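Local coordinates for protein peptidoglycan-N-acetylglucosamine deacetylase BC_1974 (PDB 5N1P) that removes the N-acetyl group from N-acetylglucosamine residues of peptidoglycan, as a zinc-dependent deacetylase of the polysaccharide deacetylase family, at residues Leu68-Lys79 / Leu110-Val121; Tyr15-Leu23 / Asp164-Pro174. One frame throughout, in Å; residues are numbered along the deposited sequence.

Two helix-packing contacts lie on opposite sides of the chain's centre, their own centres 29 Å apart and their nearest atoms about 14 Å apart. Interaction 2 pairs an early helix, 16-25, with a late one, 167-182, its segments separated by 140 residues; interaction 1, between helices 65-70 and 74-89 and the segment from helix 108-116 to strand 120-121, is nested within the loop so closed. They share no helix or strand. Each has a border near the zinc site: L68 and M78 come close to the metal ligands H63 and H59, and I165 to D10. Both contacts therefore approach that site, from different sides of the fold.

Interaction 1 (Leu68-Lys79 / Leu110-Val121); sequences LYKNGEYVNEMK and LRNKVVEGGFKV
L110 CD1 meets the Y69 ring at its edge, near the ring plane, while L68 CB of the ring's own segment lies over one face. The Y74 ring carries M78 CG on one face, offset toward the rim, and receives V114 CG2 obliquely, 3.9 Å from Y74 CE1. F119 is approached obliquely as well: V75 CG1 comes to 3.9 Å from F119 CE2, and K79 CA to 3.9 Å from F119 CZ, so this ring lies against the backbone of helix 74-89 as well as its side chains. The helix segments 74-79 and 110-116 run at 32° to each other, their axes 9.9 Å apart at closest, and V75 sits at the middle. Its two methyls divide the work: CG1, turned anti to the backbone N (chi1 178°), goes to F119, while V75 CG2 packs on K113 CB at 3.7 Å and on V114. A small branched residue suits a place this close to the neighbouring backbone. L110 forks in the same way, CD1 lying 3.7 Å from Y69 O and CD2 4.0 Å from G72 CA, where the positive phi of G72 favours glycine. The Y69 and Y74 rings pack through carbon atoms, and Y74 OH also rests on V121 CG2; the hydroxyls bond outside the segments, Y69 OH to P99 O and Y74 OH to T96 OG1. Beyond V114, a Schellman motif ends the helix at G118, whose positive phi again favours glycine, and the chain turns back to place F119 against helix 74-89 before strand 120-121 pairs with strand 95-96. This is apolar packing of a helix and its following strand against a helical layer of the NodB fold, with M78 and L68 on the side near the zinc ligands H59 and H63.

Interaction 2 (Tyr15-Leu23 / Asp164-Pro174); sequences YTAELLNTL and DIHPQSVAAVP
Helices 16-23 and 167-174 run almost parallel, at 8° with axes 9.8 Å apart, and come nearest where L19 faces V170, 5.8 Å between their CA atoms. At the N-terminal end, the Y15 ring lies across P167: the proline presents CB over the face in a CH-pi contact, 4.2 Å from the ring centroid, while I165 O sits in plane at the ring edge, 3.4 Å from CE2 of Y15. Proline suits the first turn of a helix and gives the aromatic a compact, rigid apolar partner. Beside it, T16 OG1 donates a hydrogen bond of 2.6 Å to D164 OD2, met from 36° above the carboxylate plane; T16 OG1 also pairs with G13 N, so one hydroxyl ties the helix start to two loops. With CG between its backbone N and carbonyl carbon (chi1 57°), D164 points the carboxylate at T16 and leaves CB against L19 CD2, at 3.6 Å. Farther along, the L19 and V173 side chains cross at about a right angle, L19 CD1 meeting V173 CG2, and V170 packs on the CB atoms of L19 and Y15. T22 is amphipathic: T22 CG2 meets P174 CG at 3.9 Å, while OG1 shares a water with V170 O. Such parallel helix packing belongs to the distorted (β/α) barrel of the CE4 family; segment 164-174 directly follows strand 157-163, which ends in H163, the inferred proton donor.

Interaction 1 (Leu68-Lys79 / Leu110-Val121)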
loop_
_atom_site.group_PDB
_atom_site.type_symbol
_atom_site.label_atom_id
_atom_site.label_comp_id
_atom_site.label_asym_id
_atom_site.label_seq_id
_atom_site.Cartn_x
_atom_site.Cartn_y
_atom_site.Cartn_z
ATOM N N LEU A 68 -13.384 -11.686 -4.974
ATOM C CA LEU A 68 -13.563 -10.456 -4.222
ATOM C C LEU A 68 -14.765 -9.637 -4.654
ATOM O O LEU A 68 -15.511 -9.128 -3.814
ATOM C CB LEU A 68 -12.313 -9.588 -4.334
ATOM C CG LEU A 68 -11.041 -10.158 -3.712
ATOM C CD1 LEU A 68 -9.804 -9.426 -4.228
ATOM C CD2 LEU A 68 -11.101 -10.051 -2.200
ATOM N N TYR A 69 -14.941 -9.488 -5.963
ATOM C CA TYR A 69 -15.899 -8.508 -6.467
ATOM C C TYR A 69 -17.165 -9.164 -6.998
ATOM O O TYR A 69 -18.252 -8.884 -6.497
ATOM C CB TYR A 69 -15.224 -7.626 -7.522
ATOM C CG TYR A 69 -13.973 -7.000 -6.942
ATOM C CD1 TYR A 69 -14.046 -6.183 -5.813
ATOM C CD2 TYR A 69 -12.725 -7.240 -7.495
ATOM C CE1 TYR A 69 -12.907 -5.614 -5.249
ATOM C CE2 TYR A 69 -11.579 -6.675 -6.939
ATOM C CZ TYR A 69 -11.684 -5.868 -5.814
ATOM O OH TYR A 69 -10.560 -5.316 -5.254
ATOM N N LYS A 70 -17.033 -10.060 -7.971
ATOM C CA LYS A 70 -18.211 -10.741 -8.521
ATOM C C LYS A 70 -18.905 -11.622 -7.482
ATOM O O LYS A 70 -20.129 -11.567 -7.322
ATOM C CB LYS A 70 -17.811 -11.577 -9.733
ATOM C CG LYS A 70 -16.771 -10.900 -10.594
ATOM C CD LYS A 70 -16.562 -11.625 -11.902
ATOM C CE LYS A 70 -15.678 -10.811 -12.823
ATOM N NZ LYS A 70 -16.461 -9.981 -13.787
ATOM N N ASN A 71 -18.126 -12.434 -6.776
ATOM C CA ASN A 71 -18.668 -13.316 -5.745
ATOM C C ASN A 71 -18.866 -12.576 -4.416
ATOM O O ASN A 71 -19.414 -13.132 -3.459
ATOM C CB ASN A 71 -17.760 -14.530 -5.539
ATOM C CG ASN A 71 -17.665 -15.406 -6.772
ATOM O OD1 ASN A 71 -18.325 -15.156 -7.782
ATOM N ND2 ASN A 71 -16.838 -16.441 -6.698
ATOM N N GLY A 72 -18.417 -11.324 -4.370
ATOM C CA GLY A 72 -18.673 -10.440 -3.242
ATOM C C GLY A 72 -17.976 -10.756 -1.930
ATOM O O GLY A 72 -18.481 -10.421 -0.860
ATOM N N GLU A 73 -16.808 -11.381 -2.001
ATOM C CA GLU A 73 -16.099 -11.772 -0.775
ATOM C C GLU A 73 -15.155 -10.715 -0.211
ATOM O O GLU A 73 -14.464 -10.988 0.772
ATOM C CB GLU A 73 -15.299 -13.059 -1.012
ATOM C CG GLU A 73 -16.162 -14.283 -1.298
ATOM C CD GLU A 73 -17.029 -14.670 -0.117
ATOM O OE1 GLU A 73 -16.605 -14.436 1.036
ATOM O OE2 GLU A 73 -18.133 -15.213 -0.339
ATOM N N TYR A 74 -15.128 -9.522 -0.815
ATOM C CA TYR A 74 -14.169 -8.480 -0.431
ATOM C C TYR A 74 -14.110 -8.244 1.075
ATOM O O TYR A 74 -13.035 -8.303 1.684
ATOM C CB TYR A 74 -14.513 -7.159 -1.123
ATOM C CG TYR A 74 -13.473 -6.070 -0.909
ATOM C CD1 TYR A 74 -13.572 -5.170 0.154
ATOM C CD2 TYR A 74 -12.393 -5.957 -1.768
ATOM C CE1 TYR A 74 -12.603 -4.170 0.343
ATOM C CE2 TYR A 74 -11.436 -4.974 -1.597
ATOM C CZ TYR A 74 -11.547 -4.080 -0.547
ATOM O OH TYR A 74 -10.585 -3.106 -0.386
ATOM N N VAL A 75 -15.260 -7.967 1.680
ATOM C CA VAL A 75 -15.226 -7.607 3.094
ATOM C C VAL A 75 -14.861 -8.822 3.952
ATOM O O VAL A 75 -14.083 -8.692 4.901
ATOM C CB VAL A 75 -16.554 -6.989 3.559
ATOM C CG1 VAL A 75 -16.486 -6.665 5.045
ATOM C CG2 VAL A 75 -16.835 -5.717 2.764
ATOM N N ASN A 76 -15.371 -9.999 3.599
ATOM C CA ASN A 76 -15.001 -11.209 4.338
ATOM C C ASN A 76 -13.483 -11.435 4.318
ATOM O O ASN A 76 -12.881 -11.738 5.354
ATOM C CB ASN A 76 -15.727 -12.435 3.777
ATOM C CG ASN A 76 -17.218 -12.385 4.017
ATOM O OD1 ASN A 76 -17.675 -11.762 4.973
ATOM N ND2 ASN A 76 -17.988 -13.049 3.156
ATOM N N GLU A 77 -12.862 -11.285 3.151
ATOM C CA GLU A 77 -11.420 -11.487 3.053
ATOM C C GLU A 77 -10.653 -10.442 3.832
ATOM O O GLU A 77 -9.643 -10.745 4.462
ATOM C CB GLU A 77 -10.953 -11.460 1.602
ATOM C CG GLU A 77 -11.377 -12.699 0.826
ATOM C CD GLU A 77 -10.486 -12.959 -0.378
ATOM O OE1 GLU A 77 -9.340 -12.461 -0.400
ATOM O OE2 GLU A 77 -10.923 -13.686 -1.298
ATOM N N MET A 78 -11.104 -9.194 3.762
ATOM C CA MET A 78 -10.392 -8.146 4.475
ATOM C C MET A 78 -10.486 -8.356 5.993
ATOM O O MET A 78 -9.515 -8.110 6.703
ATOM C CB MET A 78 -10.912 -6.768 4.089
ATOM C CG MET A 78 -10.575 -6.398 2.639
ATOM S SD MET A 78 -8.805 -6.462 2.303
ATOM C CE MET A 78 -8.773 -6.020 0.582
ATOM N N LYS A 79 -11.633 -8.843 6.469
ATOM C CA LYS A 79 -11.827 -9.139 7.884
ATOM C C LYS A 79 -10.920 -10.293 8.316
ATOM O O LYS A 79 -10.344 -10.266 9.403
ATOM C CB LYS A 79 -13.298 -9.471 8.187
ATOM C CG LYS A 79 -13.647 -9.337 9.671
ATOM C CD LYS A 79 -15.142 -9.481 9.918
ATOM C CE LYS A 79 -15.449 -9.533 11.412
ATOM N NZ LYS A 79 -16.908 -9.701 11.680
ATOM N N LEU A 110 -21.120 -3.439 -2.382
ATOM C CA LEU A 110 -19.880 -3.735 -1.677
ATOM C C LEU A 110 -19.357 -2.519 -0.923
ATOM O O LEU A 110 -18.832 -2.656 0.179
ATOM C CB LEU A 110 -18.812 -4.249 -2.646
ATOM C CG LEU A 110 -19.060 -5.658 -3.188
ATOM C CD1 LEU A 110 -17.902 -6.109 -4.068
ATOM C CD2 LEU A 110 -19.256 -6.635 -2.041
ATOM N N ARG A 111 -19.504 -1.325 -1.496
ATOM C CA ARG A 111 -19.031 -0.137 -0.786
ATOM C C ARG A 111 -19.837 0.055 0.506
ATOM O O ARG A 111 -19.282 0.438 1.535
ATOM C CB ARG A 111 -19.105 1.109 -1.674
ATOM C CG ARG A 111 -18.203 0.996 -2.874
ATOM C CD ARG A 111 -17.882 2.345 -3.509
ATOM N NE ARG A 111 -19.047 3.130 -3.921
ATOM C CZ ARG A 111 -19.705 2.962 -5.067
ATOM N NH1 ARG A 111 -19.371 1.983 -5.896
ATOM N NH2 ARG A 111 -20.727 3.751 -5.360
ATOM N N ASN A 112 -21.134 -0.240 0.462
ATOM C CA ASN A 112 -21.938 -0.217 1.686
ATOM C C ASN A 112 -21.445 -1.233 2.711
ATOM O O ASN A 112 -21.353 -0.929 3.901
ATOM C CB ASN A 112 -23.410 -0.469 1.370
ATOM C CG ASN A 112 -24.070 0.724 0.739
ATOM O OD1 ASN A 112 -23.596 1.850 0.883
ATOM N ND2 ASN A 112 -25.176 0.491 0.041
ATOM N N LYS A 113 -21.109 -2.432 2.245
ATOM C CA LYS A 113 -20.604 -3.467 3.144
ATOM C C LYS A 113 -19.282 -3.048 3.780
ATOM O O LYS A 113 -19.029 -3.326 4.954
ATOM C CB LYS A 113 -20.434 -4.793 2.400
ATOM C CG LYS A 113 -21.740 -5.453 1.994
ATOM C CD LYS A 113 -21.522 -6.905 1.598
ATOM C CE LYS A 113 -22.841 -7.598 1.283
ATOM N NZ LYS A 113 -23.803 -7.479 2.408
ATOM N N VAL A 114 -18.441 -2.377 3.001
ATOM C CA VAL A 114 -17.175 -1.856 3.511
ATOM C C VAL A 114 -17.421 -0.886 4.656
ATOM O O VAL A 114 -16.838 -1.027 5.741
ATOM C CB VAL A 114 -16.371 -1.154 2.381
ATOM C CG1 VAL A 114 -15.262 -0.267 2.945
ATOM C CG2 VAL A 114 -15.811 -2.185 1.424
ATOM N N VAL A 115 -18.305 0.083 4.416
ATOM C CA VAL A 115 -18.602 1.108 5.406
ATOM C C VAL A 115 -19.212 0.467 6.647
ATOM O O VAL A 115 -18.812 0.774 7.774
ATOM C CB VAL A 115 -19.555 2.187 4.827
ATOM C CG1 VAL A 115 -19.970 3.187 5.900
ATOM C CG2 VAL A 115 -18.891 2.898 3.647
ATOM N N GLU A 116 -20.147 -0.452 6.430
ATOM C CA GLU A 116 -20.853 -1.111 7.529
ATOM C C GLU A 116 -19.913 -1.988 8.362
ATOM O O GLU A 116 -20.151 -2.218 9.547
ATOM C CB GLU A 116 -22.025 -1.943 6.990
ATOM C CG GLU A 116 -23.205 -1.097 6.510
ATOM C CD GLU A 116 -24.057 -1.782 5.439
ATOM O OE1 GLU A 116 -23.881 -2.996 5.197
ATOM O OE2 GLU A 116 -24.902 -1.091 4.827
ATOM N N GLY A 117 -18.852 -2.474 7.733
ATOM C CA GLY A 117 -17.869 -3.296 8.411
ATOM C C GLY A 117 -16.792 -2.503 9.124
ATOM O O GLY A 117 -15.929 -3.085 9.775
ATOM N N GLY A 118 -16.835 -1.182 9.001
ATOM C CA GLY A 118 -15.898 -0.314 9.696
ATOM C C GLY A 118 -14.580 -0.151 8.961
ATOM O O GLY A 118 -13.585 0.286 9.543
ATOM N N PHE A 119 -14.573 -0.498 7.679
ATOM C CA PHE A 119 -13.347 -0.426 6.884
ATOM C C PHE A 119 -13.270 0.860 6.076
ATOM O O PHE A 119 -14.295 1.491 5.789
ATOM C CB PHE A 119 -13.251 -1.615 5.920
ATOM C CG PHE A 119 -13.083 -2.923 6.602
ATOM C CD1 PHE A 119 -11.837 -3.312 7.066
ATOM C CD2 PHE A 119 -14.162 -3.762 6.805
ATOM C CE1 PHE A 119 -11.669 -4.525 7.710
ATOM C CE2 PHE A 119 -13.992 -4.970 7.452
ATOM C CZ PHE A 119 -12.742 -5.345 7.900
ATOM N N LYS A 120 -12.052 1.232 5.704
ATOM C CA LYS A 120 -11.809 2.268 4.713
ATOM C C LYS A 120 -11.114 1.656 3.495
ATOM O O LYS A 120 -10.603 0.531 3.558
ATOM C CB LYS A 120 -10.950 3.410 5.284
ATOM C CG LYS A 120 -11.539 4.135 6.493
ATOM C CD LYS A 120 -12.800 4.913 6.141
ATOM C CE LYS A 120 -13.294 5.694 7.357
ATOM N NZ LYS A 120 -14.573 6.401 7.080
ATOM N N VAL A 121 -11.103 2.401 2.391
ATOM C CA VAL A 121 -10.513 1.940 1.147
ATOM C C VAL A 121 -9.614 3.023 0.574
ATOM O O VAL A 121 -10.065 4.153 0.363
ATOM C CB VAL A 121 -11.592 1.602 0.080
ATOM C CG1 VAL A 121 -10.948 1.437 -1.296
ATOM C CG2 VAL A 121 -12.372 0.362 0.468
#

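Interaction 2 (Tyr15-Leu23 / Asp164-Pro174)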
loop_
_atom_site.group_PDB
_atom_site.type_symbol
_atom_site.label_atom_id
_atom_site.label_comp_id
_atom_site.label_asym_id
_atom_site.label_seq_id
_atom_site.Cartn_x
_atom_site.Cartn_y
_atom_site.Cartn_z
ATOM N N TYR A 15 12.220 -8.921 0.079
ATOM C CA TYR A 15 12.898 -7.635 -0.115
ATOM C C TYR A 15 12.429 -6.610 0.909
ATOM O O TYR A 15 12.877 -5.464 0.899
ATOM C CB TYR A 15 12.657 -7.089 -1.528
ATOM C CG TYR A 15 13.008 -8.064 -2.626
ATOM C CD1 TYR A 15 14.331 -8.392 -2.887
ATOM C CD2 TYR A 15 12.018 -8.653 -3.400
ATOM C CE1 TYR A 15 14.662 -9.284 -3.886
ATOM C CE2 TYR A 15 12.338 -9.544 -4.411
ATOM C CZ TYR A 15 13.661 -9.861 -4.641
ATOM O OH TYR A 15 13.988 -10.744 -5.640
ATOM N N THR A 16 11.511 -7.020 1.774
ATOM C CA THR A 16 10.854 -6.083 2.681
ATOM C C THR A 16 11.781 -5.575 3.782
ATOM O O THR A 16 11.733 -4.399 4.149
ATOM C CB THR A 16 9.594 -6.741 3.278
ATOM O OG1 THR A 16 8.711 -7.058 2.197
ATOM C CG2 THR A 16 8.878 -5.800 4.240
ATOM N N ALA A 17 12.636 -6.444 4.309
ATOM C CA ALA A 17 13.567 -6.016 5.342
ATOM C C ALA A 17 14.504 -4.930 4.793
ATOM O O ALA A 17 14.761 -3.924 5.453
ATOM C CB ALA A 17 14.363 -7.212 5.881
ATOM N N GLU A 18 14.992 -5.123 3.572
ATOM C CA GLU A 18 15.839 -4.120 2.939
ATOM C C GLU A 18 15.102 -2.795 2.739
ATOM O O GLU A 18 15.659 -1.719 2.975
ATOM C CB GLU A 18 16.357 -4.626 1.594
ATOM C CG GLU A 18 17.214 -3.603 0.869
ATOM C CD GLU A 18 17.864 -4.173 -0.368
ATOM O OE1 GLU A 18 17.622 -5.364 -0.659
ATOM O OE2 GLU A 18 18.615 -3.430 -1.041
ATOM N N LEU A 19 13.850 -2.874 2.302
ATOM C CA LEU A 19 13.042 -1.674 2.159
ATOM C C LEU A 19 12.897 -0.938 3.491
ATOM O O LEU A 19 13.051 0.279 3.556
ATOM C CB LEU A 19 11.663 -2.025 1.598
ATOM C CG LEU A 19 10.665 -0.869 1.530
ATOM C CD1 LEU A 19 11.193 0.293 0.674
ATOM C CD2 LEU A 19 9.336 -1.377 0.976
ATOM N N LEU A 20 12.600 -1.680 4.550
ATOM C CA LEU A 20 12.452 -1.080 5.870
ATOM C C LEU A 20 13.721 -0.373 6.315
ATOM O O LEU A 20 13.661 0.699 6.918
ATOM C CB LEU A 20 12.051 -2.142 6.892
ATOM C CG LEU A 20 10.603 -2.599 6.730
ATOM C CD1 LEU A 20 10.342 -3.817 7.587
ATOM C CD2 LEU A 20 9.654 -1.464 7.110
ATOM N N ASN A 21 14.870 -0.962 6.006
ATOM C CA ASN A 21 16.144 -0.346 6.359
ATOM C C ASN A 21 16.356 0.939 5.569
ATOM O O ASN A 21 16.827 1.939 6.104
ATOM C CB ASN A 21 17.290 -1.325 6.132
ATOM C CG ASN A 21 17.231 -2.516 7.076
ATOM O OD1 ASN A 21 16.651 -2.431 8.160
ATOM N ND2 ASN A 21 17.824 -3.632 6.667
ATOM N N THR A 22 15.968 0.920 4.298
ATOM C CA THR A 22 16.090 2.099 3.450
ATOM C C THR A 22 15.198 3.232 3.962
ATOM O O THR A 22 15.631 4.382 4.047
ATOM C CB THR A 22 15.741 1.755 1.984
ATOM O OG1 THR A 22 16.704 0.813 1.488
ATOM C CG2 THR A 22 15.758 3.006 1.108
ATOM N N LEU A 23 13.959 2.901 4.321
ATOM C CA LEU A 23 13.033 3.896 4.848
ATOM C C LEU A 23 13.569 4.513 6.147
ATOM O O LEU A 23 13.521 5.732 6.334
ATOM C CB LEU A 23 11.655 3.267 5.077
ATOM C CG LEU A 23 10.939 2.869 3.776
ATOM C CD1 LEU A 23 9.715 2.010 4.068
ATOM C CD2 LEU A 23 10.562 4.122 2.987
ATOM N N ASP A 164 6.438 -4.097 -2.818
ATOM C CA ASP A 164 7.742 -4.409 -2.223
ATOM C C ASP A 164 8.174 -5.853 -2.481
ATOM O O ASP A 164 9.258 -6.248 -2.059
ATOM C CB ASP A 164 7.775 -4.093 -0.715
ATOM C CG ASP A 164 6.702 -4.827 0.084
ATOM O OD1 ASP A 164 5.559 -4.918 -0.400
ATOM O OD2 ASP A 164 7.005 -5.289 1.213
ATOM N N ILE A 165 7.369 -6.612 -3.221
ATOM C CA ILE A 165 7.727 -7.991 -3.549
ATOM C C ILE A 165 8.590 -8.064 -4.805
ATOM O O ILE A 165 9.020 -9.142 -5.203
ATOM C CB ILE A 165 6.480 -8.867 -3.739
ATOM C CG1 ILE A 165 5.562 -8.271 -4.802
ATOM C CG2 ILE A 165 5.773 -9.005 -2.411
ATOM C CD1 ILE A 165 4.564 -9.265 -5.378
ATOM N N HIS A 166 8.842 -6.910 -5.417
ATOM C CA HIS A 166 9.688 -6.830 -6.607
ATOM C C HIS A 166 10.946 -6.020 -6.330
ATOM O O HIS A 166 10.870 -4.915 -5.781
ATOM C CB HIS A 166 8.919 -6.217 -7.775
ATOM C CG HIS A 166 7.743 -7.032 -8.210
ATOM N ND1 HIS A 166 6.564 -6.467 -8.643
ATOM C CD2 HIS A 166 7.567 -8.372 -8.277
ATOM C CE1 HIS A 166 5.709 -7.423 -8.957
ATOM N NE2 HIS A 166 6.293 -8.590 -8.741
ATOM N N PRO A 167 12.106 -6.566 -6.723
ATOM C CA PRO A 167 13.424 -5.982 -6.436
ATOM C C PRO A 167 13.562 -4.565 -6.990
ATOM O O PRO A 167 14.124 -3.678 -6.341
ATOM C CB PRO A 167 14.405 -6.914 -7.162
ATOM C CG PRO A 167 13.634 -8.105 -7.573
ATOM C CD PRO A 167 12.188 -7.731 -7.622
ATOM N N GLN A 168 13.051 -4.357 -8.198
ATOM C CA GLN A 168 13.255 -3.075 -8.861
ATOM C C GLN A 168 12.478 -1.956 -8.162
ATOM O O GLN A 168 12.898 -0.802 -8.185
ATOM C CB GLN A 168 12.884 -3.166 -10.350
ATOM C CG GLN A 168 11.404 -3.283 -10.665
ATOM C CD GLN A 168 10.881 -4.707 -10.655
ATOM O OE1 GLN A 168 11.532 -5.622 -10.147
ATOM N NE2 GLN A 168 9.696 -4.902 -11.236
ATOM N N SER A 169 11.357 -2.299 -7.530
ATOM C CA SER A 169 10.573 -1.330 -6.775
ATOM C C SER A 169 11.328 -0.865 -5.546
ATOM O O SER A 169 11.441 0.324 -5.273
ATOM C CB SER A 169 9.232 -1.939 -6.349
ATOM O OG SER A 169 8.591 -2.541 -7.457
ATOM N N VAL A 170 11.839 -1.822 -4.790
ATOM C CA VAL A 170 12.600 -1.491 -3.595
ATOM C C VAL A 170 13.848 -0.663 -3.955
ATOM O O VAL A 170 14.197 0.307 -3.261
ATOM C CB VAL A 170 12.960 -2.788 -2.832
ATOM C CG1 VAL A 170 13.902 -2.487 -1.664
ATOM C CG2 VAL A 170 11.679 -3.457 -2.356
ATOM N N ALA A 171 14.488 -0.993 -5.073
ATOM C CA ALA A 171 15.677 -0.269 -5.510
ATOM C C ALA A 171 15.378 1.170 -5.948
ATOM O O ALA A 171 16.259 2.025 -5.957
ATOM C CB ALA A 171 16.349 -1.022 -6.643
ATOM N N ALA A 172 14.126 1.428 -6.307
ATOM C CA ALA A 172 13.747 2.745 -6.789
ATOM C C ALA A 172 13.515 3.717 -5.639
ATOM O O ALA A 172 13.507 4.929 -5.834
ATOM C CB ALA A 172 12.478 2.646 -7.660
ATOM N N VAL A 173 13.333 3.190 -4.436
ATOM C CA VAL A 173 12.880 4.030 -3.339
ATOM C C VAL A 173 13.878 5.148 -2.941
ATOM O O VAL A 173 13.447 6.282 -2.741
ATOM C CB VAL A 173 12.496 3.148 -2.133
ATOM C CG1 VAL A 173 12.244 3.990 -0.898
ATOM C CG2 VAL A 173 11.232 2.394 -2.486
ATOM N N PRO A 174 15.200 4.866 -2.879
ATOM C CA PRO A 174 16.086 5.996 -2.557
ATOM C C PRO A 174 15.949 7.192 -3.514
ATOM O O PRO A 174 15.888 8.328 -3.042
ATOM C CB PRO A 174 17.490 5.383 -2.659
ATOM C CG PRO A 174 17.279 3.962 -2.305
ATOM C CD PRO A 174 15.945 3.593 -2.917
HETATM O O HOH W 1 16.372 0.290 -1.189
#